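Local coordinates for glycosyl hydrolases family 2, sugar binding domain protein (Bacteroides uniformis str. 3978 T3 ii, PDB 6D1P) that probably hydrolyses O-glycosidic bonds as a beta-glucuronidase of glycosyl hydrolase family 2 in a human gut bacterium, at residues 575-578 and 579-583; 604-608 and 609-613. All blocks are in the same frame, centred on the assembly; numbering follows the deposited sequence.

Contact 1 (575-578 and 579-583). With NA (sodium ion), chain C.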
# COMPACT_ATOMS: atom_id res chain seq x y z
N PHE A 575 9.06 34.77 3.18
CA PHE A 575 8.11 34.30 2.18
C PHE A 575 8.00 32.79 2.27
O PHE A 575 8.90 32.10 2.76
CB PHE A 575 8.48 34.78 0.77
CG PHE A 575 9.65 34.06 0.14
CD1 PHE A 575 10.95 34.57 0.27
CD2 PHE A 575 9.45 32.93 -0.66
CE1 PHE A 575 12.03 33.93 -0.35
CE2 PHE A 575 10.52 32.27 -1.27
CZ PHE A 575 11.81 32.78 -1.13
N TRP A 576 6.84 32.27 1.87
CA TRP A 576 6.57 30.84 1.82
C TRP A 576 6.43 30.48 0.35
O TRP A 576 5.45 30.86 -0.29
CB TRP A 576 5.31 30.48 2.61
CG TRP A 576 5.00 28.99 2.64
CD1 TRP A 576 4.43 28.25 1.65
CD2 TRP A 576 5.25 28.09 3.72
NE1 TRP A 576 4.34 26.94 2.03
CE2 TRP A 576 4.83 26.81 3.30
CE3 TRP A 576 5.79 28.24 5.01
CZ2 TRP A 576 4.90 25.68 4.13
CZ3 TRP A 576 5.88 27.12 5.83
CH2 TRP A 576 5.44 25.85 5.39
N THR A 577 7.41 29.76 -0.19
CA THR A 577 8.47 29.10 0.55
C THR A 577 9.61 28.97 -0.44
O THR A 577 9.46 29.35 -1.61
CB THR A 577 8.03 27.69 1.11
OG1 THR A 577 9.07 27.14 1.94
CG2 THR A 577 7.68 26.72 -0.02
N PHE A 578 10.76 28.44 -0.00
CA PHE A 578 11.91 28.40 -0.91
C PHE A 578 11.67 27.45 -2.08
O PHE A 578 11.91 27.81 -3.24
CB PHE A 578 13.18 28.00 -0.16
CG PHE A 578 14.39 27.90 -1.06
CD1 PHE A 578 14.91 29.04 -1.69
CD2 PHE A 578 15.01 26.68 -1.28
CE1 PHE A 578 16.03 28.94 -2.55
CE2 PHE A 578 16.12 26.57 -2.11
CZ PHE A 578 16.63 27.70 -2.76
N LYS A 579 11.19 26.24 -1.78
CA LYS A 579 11.18 25.12 -2.72
C LYS A 579 9.81 24.44 -2.75
O LYS A 579 9.22 24.18 -1.69
CB LYS A 579 12.26 24.11 -2.33
CG LYS A 579 12.53 23.04 -3.37
CD LYS A 579 13.82 22.27 -3.05
CE LYS A 579 13.61 21.36 -1.83
NZ LYS A 579 14.91 21.15 -1.17
N ASP A 580 9.32 24.17 -3.96
CA ASP A 580 8.15 23.32 -4.14
C ASP A 580 8.29 22.07 -3.29
O ASP A 580 9.35 21.43 -3.27
CB ASP A 580 8.01 22.92 -5.61
CG ASP A 580 7.54 24.05 -6.49
OD1 ASP A 580 7.36 25.17 -5.96
OD2 ASP A 580 7.34 23.81 -7.72
N PHE A 581 7.23 21.70 -2.59
CA PHE A 581 7.28 20.55 -1.71
C PHE A 581 5.95 19.81 -1.78
O PHE A 581 4.93 20.37 -2.18
CB PHE A 581 7.60 20.96 -0.27
CG PHE A 581 6.47 21.69 0.39
CD1 PHE A 581 6.34 23.06 0.25
CD2 PHE A 581 5.50 20.99 1.13
CE1 PHE A 581 5.30 23.74 0.84
CE2 PHE A 581 4.46 21.66 1.72
CZ PHE A 581 4.35 23.05 1.59
N SER A 582 5.98 18.54 -1.39
CA SER A 582 4.78 17.72 -1.48
C SER A 582 3.82 18.00 -0.33
O SER A 582 4.24 18.15 0.83
CB SER A 582 5.14 16.24 -1.48
OG SER A 582 3.95 15.44 -1.48
N THR A 583 2.53 18.04 -0.64
CA THR A 583 1.51 18.18 0.36
C THR A 583 0.37 17.24 0.02
O THR A 583 0.00 17.10 -1.16
CB THR A 583 0.98 19.61 0.45
OG1 THR A 583 -0.19 19.61 1.28
CG2 THR A 583 0.62 20.13 -0.93
NA NA C . 10.88 20.64 -1.24
O HOH W 1 10.10 24.98 0.64
O HOH W 2 11.19 22.43 0.90
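Between Trp576 and Phe581, whose rings meet, the chain passes through a cis peptide bond joining Trp576 to Thr577 and then turns into the short strand 581-582. The two rings touch rim to rim with their planes at 80°, neither lying over the other: the indole NE1 of Trp576 comes within 3.5 Å of CE1 of Phe581, and CZ2 of Trp576 within 3.7 Å of CZ of Phe581. Phe581 swings its CG between its own N and carbonyl carbon (chi1 70°), which carries the ring back toward the preceding turn. There CG2 of Thr577 meets the ring edge at CD1 of Phe581, 3.9 Å away. A non-proline cis peptide following a tryptophan at the end of the last barrel strand is a recurrent feature of clan A glycoside hydrolases; a glycerol, probably from the crystallisation liquor, lies by the Trp576 side chain, as might be expected of a sugar pocket. An alanine in place of Trp576 would probably open a gap beside CE1 and CZ of Phe581 and let that ring shift. The turn itself is bridged by water 1, which sits 2.7 Å from OG1 of Thr577 and accepts N-H from Lys579 N at 2.9 Å. Beyond it, the carbonyl O of Asp580 coordinates the sodium ion at 2.7 Å, alongside water 2 and Asp333, while the ammonium of Lys579 pairs with Glu349.

Contact 2 (604-608 and 609-613)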
# COMPACT_ATOMS: atom_id res chain seq x y z
N GLY A 604 15.21 21.30 -6.76
CA GLY A 604 16.16 22.38 -6.66
C GLY A 604 16.38 23.16 -7.93
O GLY A 604 17.17 24.11 -7.92
N THR A 605 15.73 22.80 -9.02
CA THR A 605 15.87 23.57 -10.25
C THR A 605 15.25 24.94 -10.02
O THR A 605 14.07 25.03 -9.67
CB THR A 605 15.19 22.88 -11.43
OG1 THR A 605 15.65 21.51 -11.53
CG2 THR A 605 15.50 23.63 -12.72
N PRO A 606 16.00 26.03 -10.21
CA PRO A 606 15.44 27.37 -9.95
C PRO A 606 14.35 27.77 -10.93
O PRO A 606 14.48 27.59 -12.14
CB PRO A 606 16.66 28.29 -10.08
CG PRO A 606 17.85 27.39 -9.79
CD PRO A 606 17.47 26.03 -10.29
N LYS A 607 13.27 28.32 -10.38
CA LYS A 607 12.33 29.10 -11.18
C LYS A 607 12.93 30.49 -11.42
O LYS A 607 13.91 30.89 -10.80
CB LYS A 607 10.98 29.25 -10.47
CG LYS A 607 10.35 27.95 -9.96
CD LYS A 607 8.98 28.21 -9.36
CE LYS A 607 8.41 26.96 -8.69
NZ LYS A 607 7.16 27.19 -7.88
N GLU A 608 12.30 31.25 -12.32
CA GLU A 608 12.82 32.58 -12.59
C GLU A 608 12.50 33.57 -11.47
O GLU A 608 13.13 34.64 -11.41
CB GLU A 608 12.29 33.07 -13.94
CG GLU A 608 12.54 32.02 -15.04
CD GLU A 608 12.80 32.61 -16.41
OE1 GLU A 608 13.58 33.60 -16.54
OE2 GLU A 608 12.20 32.09 -17.38
N SER A 609 11.60 33.22 -10.56
CA SER A 609 11.39 34.05 -9.38
C SER A 609 12.56 33.99 -8.42
O SER A 609 12.72 34.91 -7.61
CB SER A 609 10.13 33.61 -8.66
OG SER A 609 10.16 32.20 -8.49
N TYR A 610 13.37 32.92 -8.46
CA TYR A 610 14.56 32.87 -7.61
C TYR A 610 15.48 34.07 -7.85
O TYR A 610 16.14 34.54 -6.93
CB TYR A 610 15.31 31.55 -7.84
CG TYR A 610 16.65 31.42 -7.12
CD1 TYR A 610 17.84 31.87 -7.72
CD2 TYR A 610 16.74 30.83 -5.86
CE1 TYR A 610 19.08 31.73 -7.06
CE2 TYR A 610 17.97 30.70 -5.19
CZ TYR A 610 19.14 31.16 -5.80
OH TYR A 610 20.35 31.03 -5.15
N TYR A 611 15.51 34.58 -9.09
CA TYR A 611 16.38 35.70 -9.46
C TYR A 611 15.77 37.04 -9.09
O TYR A 611 16.51 38.01 -8.87
CB TYR A 611 16.68 35.64 -10.97
CG TYR A 611 17.28 34.30 -11.32
CD1 TYR A 611 18.60 34.01 -11.00
CD2 TYR A 611 16.51 33.29 -11.91
CE1 TYR A 611 19.15 32.79 -11.27
CE2 TYR A 611 17.07 32.03 -12.19
CZ TYR A 611 18.39 31.80 -11.85
OH TYR A 611 19.01 30.61 -12.08
N VAL A 612 14.44 37.12 -9.04
CA VAL A 612 13.82 38.33 -8.50
C VAL A 612 14.31 38.58 -7.09
O VAL A 612 14.80 39.67 -6.77
CB VAL A 612 12.30 38.22 -8.57
CG1 VAL A 612 11.68 39.43 -7.91
CG2 VAL A 612 11.85 38.09 -10.02
N PHE A 613 14.25 37.55 -6.24
CA PHE A 613 14.78 37.68 -4.88
C PHE A 613 16.27 37.96 -4.89
O PHE A 613 16.76 38.81 -4.13
CB PHE A 613 14.49 36.43 -4.04
CG PHE A 613 13.09 36.38 -3.48
CD1 PHE A 613 12.75 37.11 -2.35
CD2 PHE A 613 12.11 35.62 -4.10
CE1 PHE A 613 11.47 37.09 -1.85
CE2 PHE A 613 10.81 35.59 -3.59
CZ PHE A 613 10.49 36.33 -2.46
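Pro606 leads into the helix by packing its CB 3.9 Å from OH of Tyr611 and 4.2 Å from CB of Tyr610, so that the proline lies against the base of Tyr610 and the hydroxyl end of Tyr611. Tyr611 reaches back this far because its CG stands beside the backbone N (chi1 -56°), which also lays CE2 of Tyr611 3.6 Å from the carbonyl O of Lys607. That same oxygen accepts the N-H of Tyr610 at 3.1 Å from Tyr610 N; the donor stands well above the carbonyl plane of Lys607, 61° out of it. The aliphatic start of Lys607 brushes OG of Ser609, while its extended chain carries NZ away to the carbonyls of Gly598 and Ser517 and the carboxylate of Asp580. Glu608 then repeats the i to i+3 step of the 3-10 kind, its O taking a weak bond from Tyr611 N at 3.3 Å. Its buried carboxylate leaves the helix for His624, Gly627 N and Ser629 N. Helix 609-617 settles between two others: Tyr610 hydrogen-bonds to Gln352 O and packs on helix 343-356, Ser609 and Val612 rest against helix 550-564, and Phe613 touches both and stacks on Phe575, just after strand 572-574.

Contact 1 closes before contact 2 opens, yet their centres lie about 12 Å apart, both within the TIM-barrel domain. The first follows strand 572-574, which pairs with strand 321-329 and so closes the barrel; the second starts helix 609-617, probably the helix that packs behind that strand. The excursion between them, including strand 594-595, is pinned shut by a salt bridge from Asp580 OD1 to Lys607 NZ at 2.8 Å. Aromatic side chains join them too: Phe575 stacks with Phe613, and Phe578 packs on Tyr610. Because the salt bridge starts from the same residue that binds sodium, the metal site and the lead-in to helix 609-617 are joined through Asp580.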